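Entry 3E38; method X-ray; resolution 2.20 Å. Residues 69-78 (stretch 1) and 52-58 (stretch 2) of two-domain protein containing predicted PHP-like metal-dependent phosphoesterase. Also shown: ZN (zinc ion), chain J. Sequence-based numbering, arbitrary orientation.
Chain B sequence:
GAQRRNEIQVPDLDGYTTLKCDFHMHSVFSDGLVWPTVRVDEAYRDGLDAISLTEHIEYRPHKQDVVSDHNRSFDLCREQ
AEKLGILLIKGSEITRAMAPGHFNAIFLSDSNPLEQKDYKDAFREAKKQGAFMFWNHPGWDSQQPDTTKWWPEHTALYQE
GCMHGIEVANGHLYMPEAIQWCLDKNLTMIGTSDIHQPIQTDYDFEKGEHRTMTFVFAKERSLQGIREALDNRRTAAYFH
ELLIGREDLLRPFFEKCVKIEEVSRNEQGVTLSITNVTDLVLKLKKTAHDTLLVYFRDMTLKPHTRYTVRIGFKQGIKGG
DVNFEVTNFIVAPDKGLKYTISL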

ATOM      1  N   ASP B  69      38.106   9.499  11.554  1.00 29.29           N
ATOM      2  CA  ASP B  69      38.407   8.471  12.537  1.00 31.61           C
ATOM      3  C   ASP B  69      37.119   7.726  12.883  1.00 32.43           C
ATOM      4  O   ASP B  69      36.062   7.847  12.213  1.00 28.85           O
ATOM      5  CB  ASP B  69      39.136   8.999  13.788  1.00 33.69           C
ATOM      6  CG  ASP B  69      38.289   9.965  14.626  1.00 34.53           C
ATOM      7  OD1 ASP B  69      37.049   9.986  14.477  1.00 36.72           O
ATOM      8  OD2 ASP B  69      38.875  10.679  15.472  1.00 42.94           O
ATOM      9  N   HIS B  70      37.220   6.946  13.943  1.00 30.42           N
ATOM     10  CA  HIS B  70      36.135   6.047  14.291  1.00 30.47           C
ATOM     11  C   HIS B  70      35.018   6.661  15.103  1.00 29.35           C
ATOM     12  O   HIS B  70      33.996   6.022  15.343  1.00 33.21           O
ATOM     13  CB  HIS B  70      36.684   4.841  15.038  1.00 28.90           C
ATOM     14  CG  HIS B  70      37.695   4.070  14.255  1.00 31.31           C
ATOM     15  ND1 HIS B  70      37.354   3.185  13.255  1.00 26.84           N
ATOM     16  CD2 HIS B  70      39.044   4.048  14.336  1.00 28.57           C
ATOM     17  CE1 HIS B  70      38.450   2.654  12.754  1.00 25.72           C
ATOM     18  NE2 HIS B  70      39.493   3.161  13.396  1.00 29.08           N
ATOM     19  N   ASN B  71      35.183   7.905  15.501  1.00 29.08           N
ATOM     20  CA  ASN B  71      34.160   8.548  16.330  1.00 27.37           C
ATOM     21  C   ASN B  71      33.312   9.480  15.479  1.00 29.74           C
ATOM     22  O   ASN B  71      32.281   9.973  15.888  1.00 30.27           O
ATOM     23  CB  ASN B  71      34.822   9.325  17.465  1.00 22.14           C
ATOM     24  CG  ASN B  71      35.588   8.447  18.406  1.00 22.88           C
ATOM     25  OD1 ASN B  71      35.049   7.465  18.918  1.00 26.93           O
ATOM     26  ND2 ASN B  71      36.836   8.821  18.706  1.00 23.33           N
ATOM     27  N   ARG B  72      33.757   9.692  14.256  1.00 28.92           N
ATOM     28  CA  ARG B  72      33.123  10.725  13.409  1.00 28.94           C
ATOM     29  C   ARG B  72      31.598  10.534  13.043  1.00 30.82           C
ATOM     30  O   ARG B  72      30.843  11.510  13.013  1.00 28.30           O
ATOM     31  CB  ARG B  72      33.975  10.920  12.154  1.00 26.63           C
ATOM     32  CG  ARG B  72      33.527  12.026  11.219  1.00 21.72           C
ATOM     33  CD  ARG B  72      33.564  13.360  11.840  1.00 18.74           C
ATOM     34  NE  ARG B  72      33.240  14.372  10.820  1.00 18.23           N
ATOM     35  CZ  ARG B  72      32.860  15.612  11.074  1.00 25.43           C
ATOM     36  NH1 ARG B  72      32.728  16.017  12.326  1.00 28.89           N
ATOM     37  NH2 ARG B  72      32.573  16.433  10.065  1.00 26.11           N
ATOM     38  N   SER B  73      31.119   9.330  12.736  1.00 29.63           N
ATOM     39  CA  SER B  73      29.706   9.248  12.337  1.00 31.93           C
ATOM     40  C   SER B  73      28.809   9.571  13.550  1.00 30.94           C
ATOM     41  O   SER B  73      27.804  10.233  13.434  1.00 33.00           O
ATOM     42  CB  SER B  73      29.379   7.913  11.686  1.00 29.12           C
ATOM     43  OG  SER B  73      29.727   6.854  12.514  1.00 36.52           O
ATOM     44  N   PHE B  74      29.268   9.191  14.722  1.00 30.06           N
ATOM     45  CA  PHE B  74      28.560   9.514  15.966  1.00 30.49           C
ATOM     46  C   PHE B  74      28.514  11.023  16.135  1.00 26.38           C
ATOM     47  O   PHE B  74      27.513  11.627  16.443  1.00 27.58           O
ATOM     48  CB  PHE B  74      29.264   8.843  17.163  1.00 28.02           C
ATOM     49  CG  PHE B  74      28.784   9.310  18.520  1.00 29.64           C
ATOM     50  CD1 PHE B  74      27.726   8.662  19.167  1.00 28.93           C
ATOM     51  CD2 PHE B  74      29.437  10.331  19.180  1.00 28.99           C
ATOM     52  CE1 PHE B  74      27.301   9.063  20.384  1.00 28.79           C
ATOM     53  CE2 PHE B  74      29.031  10.728  20.411  1.00 28.50           C
ATOM     54  CZ  PHE B  74      27.934  10.108  21.011  1.00 34.08           C
ATOM     55  N   ASP B  75      29.637  11.646  15.917  1.00 28.17           N
ATOM     56  CA  ASP B  75      29.728  13.084  16.101  1.00 28.62           C
ATOM     57  C   ASP B  75      28.715  13.786  15.219  1.00 28.29           C
ATOM     58  O   ASP B  75      28.064  14.757  15.612  1.00 29.91           O
ATOM     59  CB  ASP B  75      31.148  13.598  15.776  1.00 28.35           C
ATOM     60  CG  ASP B  75      32.200  13.235  16.844  1.00 35.61           C
ATOM     61  OD1 ASP B  75      31.880  12.641  17.917  1.00 36.15           O
ATOM     62  OD2 ASP B  75      33.382  13.562  16.589  1.00 38.66           O
ATOM     63  N   LEU B  76      28.569  13.285  14.012  1.00 28.57           N
ATOM     64  CA  LEU B  76      27.677  13.935  13.010  1.00 27.22           C
ATOM     65  C   LEU B  76      26.186  13.790  13.295  1.00 27.56           C
ATOM     66  O   LEU B  76      25.357  14.530  12.783  1.00 26.51           O
ATOM     67  CB  LEU B  76      27.952  13.354  11.614  1.00 25.74           C
ATOM     68  CG  LEU B  76      29.266  13.792  10.985  1.00 24.99           C
ATOM     69  CD1 LEU B  76      29.639  12.939   9.804  1.00 27.36           C
ATOM     70  CD2 LEU B  76      29.143  15.299  10.580  1.00 23.79           C
ATOM     71  N   CYS B  77      25.858  12.814  14.118  1.00 27.38           N
ATOM     72  CA  CYS B  77      24.456  12.509  14.416  1.00 30.14           C
ATOM     73  C   CYS B  77      23.904  13.223  15.624  1.00 31.41           C
ATOM     74  O   CYS B  77      22.703  13.298  15.817  1.00 32.73           O
ATOM     75  CB  CYS B  77      24.300  11.001  14.720  1.00 30.77           C
ATOM     76  SG  CYS B  77      24.456  10.008  13.283  1.00 31.78           S
ATOM     77  N   ARG B  78      24.805  13.760  16.423  1.00 32.81           N
ATOM     78  CA  ARG B  78      24.445  14.312  17.736  1.00 32.14           C
ATOM     79  C   ARG B  78      23.398  15.423  17.742  1.00 27.65           C
ATOM     80  O   ARG B  78      22.469  15.404  18.498  1.00 28.45           O
ATOM     81  CB  ARG B  78      25.710  14.783  18.453  1.00 34.77           C
ATOM     82  CG  ARG B  78      26.667  13.611  18.783  1.00 45.16           C
ATOM     83  CD  ARG B  78      27.803  13.994  19.755  1.00 54.15           C
ATOM     84  NE  ARG B  78      27.259  14.054  21.106  1.00 64.05           N
ATOM     85  CZ  ARG B  78      27.956  14.062  22.235  1.00 69.30           C
ATOM     86  NH1 ARG B  78      29.285  14.010  22.235  1.00 72.53           N
ATOM     87  NH2 ARG B  78      27.297  14.108  23.380  1.00 69.01           N
TER
HETATM   88 ZN    ZN J   6      28.753  -4.041   7.242  1.00 32.50          ZN
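Stretch 2, residues 52-58: SLTEHIE

A short extended segment often packs against the start of a helix through the few residues that recur on one helical face, and residues 52-58 lying on residues 69-78 give a compact example. The contact is small, burying 291 Å² over both sides, and the chain of stretch 2 runs counter to stretch 1: its later residues meet the beginning of stretch 1, while Leu-53 meets Ser-73 and Cys-77 further along. Stretch 2 is largely extended, with a weakly bonded strand at about 54-56, and turns at Ile-57, where phi/psi is -79/-50.

Asp-69 stands outside the contact. Its OD1 accepts from Asn-71 N at 3.0 Å, a capping bond that ties down the turn before the helix. His-70, in the m rotamer, follows with its CA-to-CB bond toward stretch 2; His-70 CA lies 6.9 Å from Ile-57 CA. The imidazole is used in two ways. At its edge, His-70 CE1 comes within 3.2 Å of Ile-57 O, and one water links His-70 ND1, at 2.7 Å, to His-56 O, at 2.8 Å, donating to the carbonyl. The water thus spans a gap too wide for a direct bond, since His-70 ND1 and His-56 O are 4.5 Å apart. Over the ring, Ile-57 CD1 makes an off-centre CH-pi contact, 4.2 Å from the centroid of the His-70 ring. The CA-to-CB bond of Ile-57 points sideways, and it is the end of the side chain that comes nearer.

Asn-71 points away and Arg-72, where the helix begins, leads its end away, so the next contact waits for Ser-73. Here the helix presents a small polar side chain in the p rotamer: Ser-73 OG donates to Glu-55 OE2 at 2.7 Å, the one direct hydrogen bond between the stretches. Beside this bond lies an apolar contact, Ser-73 CB to Leu-53 CD2 at 3.7 Å.

Phe-74 to Leu-76 make no close contact. One helical turn after Ser-73, Cys-77 again points toward stretch 2, and its SG rests 3.6 Å from Leu-53 CD2, so the same methyl touches both residues of the helix.

The alternation of an extended chain completes the fit. Leu-53 and Glu-55 point toward the helix, whereas Thr-54 and His-56 point away. His-56, on the side away from the helix, binds the zinc ion through NE2 at 2.1 Å, while its carbonyl accepts from the water beside His-70.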

ATOM      1  N   SER B  52      22.178   3.051  17.917  1.00 31.76           N
ATOM      2  CA  SER B  52      23.614   3.088  17.976  1.00 32.02           C
ATOM      3  C   SER B  52      24.152   2.866  16.563  1.00 32.05           C
ATOM      4  O   SER B  52      23.937   1.796  15.982  1.00 30.47           O
ATOM      5  CB  SER B  52      24.135   1.997  18.925  1.00 32.38           C
ATOM      6  OG  SER B  52      25.547   2.067  19.096  1.00 34.36           O
ATOM      7  N   LEU B  53      24.807   3.887  16.022  1.00 29.12           N
ATOM      8  CA  LEU B  53      25.478   3.797  14.718  1.00 30.20           C
ATOM      9  C   LEU B  53      26.813   3.109  15.022  1.00 30.42           C
ATOM     10  O   LEU B  53      27.745   3.700  15.602  1.00 29.82           O
ATOM     11  CB  LEU B  53      25.632   5.171  14.091  1.00 29.81           C
ATOM     12  CG  LEU B  53      26.070   5.346  12.639  1.00 33.71           C
ATOM     13  CD1 LEU B  53      25.321   4.442  11.691  1.00 28.07           C
ATOM     14  CD2 LEU B  53      25.888   6.828  12.233  1.00 34.04           C
ATOM     15  N   THR B  54      26.850   1.820  14.691  1.00 30.41           N
ATOM     16  CA  THR B  54      27.953   0.950  15.024  1.00 26.59           C
ATOM     17  C   THR B  54      28.771   0.586  13.812  1.00 26.94           C
ATOM     18  O   THR B  54      28.678  -0.511  13.299  1.00 30.43           O
ATOM     19  CB  THR B  54      27.442  -0.336  15.685  1.00 27.85           C
ATOM     20  OG1 THR B  54      26.720  -1.111  14.721  1.00 27.17           O
ATOM     21  CG2 THR B  54      26.569  -0.010  16.881  1.00 27.88           C
ATOM     22  N   GLU B  55      29.630   1.514  13.414  1.00 29.91           N
ATOM     23  CA  GLU B  55      30.505   1.332  12.252  1.00 28.51           C
ATOM     24  C   GLU B  55      31.523   0.214  12.510  1.00 31.49           C
ATOM     25  O   GLU B  55      31.935  -0.078  13.643  1.00 28.69           O
ATOM     26  CB  GLU B  55      31.266   2.608  11.861  1.00 29.64           C
ATOM     27  CG  GLU B  55      30.498   3.960  11.758  1.00 30.90           C
ATOM     28  CD  GLU B  55      29.414   4.069  10.706  1.00 36.45           C
ATOM     29  OE1 GLU B  55      29.138   3.106   9.957  1.00 23.05           O
ATOM     30  OE2 GLU B  55      28.822   5.178  10.631  1.00 25.46           O
ATOM     31  N   HIS B  56      31.897  -0.439  11.421  1.00 31.29           N
ATOM     32  CA  HIS B  56      32.952  -1.432  11.474  1.00 30.24           C
ATOM     33  C   HIS B  56      34.210  -0.664  11.819  1.00 30.78           C
ATOM     34  O   HIS B  56      34.470   0.421  11.282  1.00 26.44           O
ATOM     35  CB  HIS B  56      33.199  -2.122  10.120  1.00 29.01           C
ATOM     36  CG  HIS B  56      32.078  -2.982   9.648  1.00 27.36           C
ATOM     37  ND1 HIS B  56      31.838  -4.238  10.167  1.00 28.25           N
ATOM     38  CD2 HIS B  56      31.152  -2.788   8.685  1.00 26.64           C
ATOM     39  CE1 HIS B  56      30.796  -4.767   9.559  1.00 29.76           C
ATOM     40  NE2 HIS B  56      30.354  -3.904   8.659  1.00 23.14           N
ATOM     41  N   ILE B  57      34.992  -1.262  12.698  1.00 30.42           N
ATOM     42  CA  ILE B  57      36.270  -0.730  13.075  1.00 30.87           C
ATOM     43  C   ILE B  57      37.232  -1.097  11.951  1.00 31.92           C
ATOM     44  O   ILE B  57      37.898  -0.227  11.380  1.00 32.15           O
ATOM     45  CB  ILE B  57      36.798  -1.319  14.442  1.00 30.54           C
ATOM     46  CG1 ILE B  57      35.945  -0.788  15.616  1.00 29.34           C
ATOM     47  CG2 ILE B  57      38.304  -1.029  14.614  1.00 25.40           C
ATOM     48  CD1 ILE B  57      36.121   0.717  15.916  1.00 28.67           C
ATOM     49  N   GLU B  58      37.221  -2.378  11.586  1.00 28.75           N
ATOM     50  CA  GLU B  58      38.219  -2.927  10.649  1.00 29.43           C
ATOM     51  C   GLU B  58      37.854  -2.798   9.176  1.00 30.79           C
ATOM     52  O   GLU B  58      38.709  -2.864   8.317  1.00 29.58           O
ATOM     53  CB  GLU B  58      38.505  -4.412  10.950  1.00 27.70           C
ATOM     54  CG  GLU B  58      39.008  -4.699  12.353  1.00 27.61           C
ATOM     55  CD  GLU B  58      37.902  -4.765  13.370  1.00 30.12           C
ATOM     56  OE1 GLU B  58      36.771  -4.381  13.020  1.00 30.30           O
ATOM     57  OE2 GLU B  58      38.151  -5.218  14.501  1.00 40.95           O
TER
HETATM   58  O   HOH W   1      34.794   2.889  12.573  1.00 22.30           O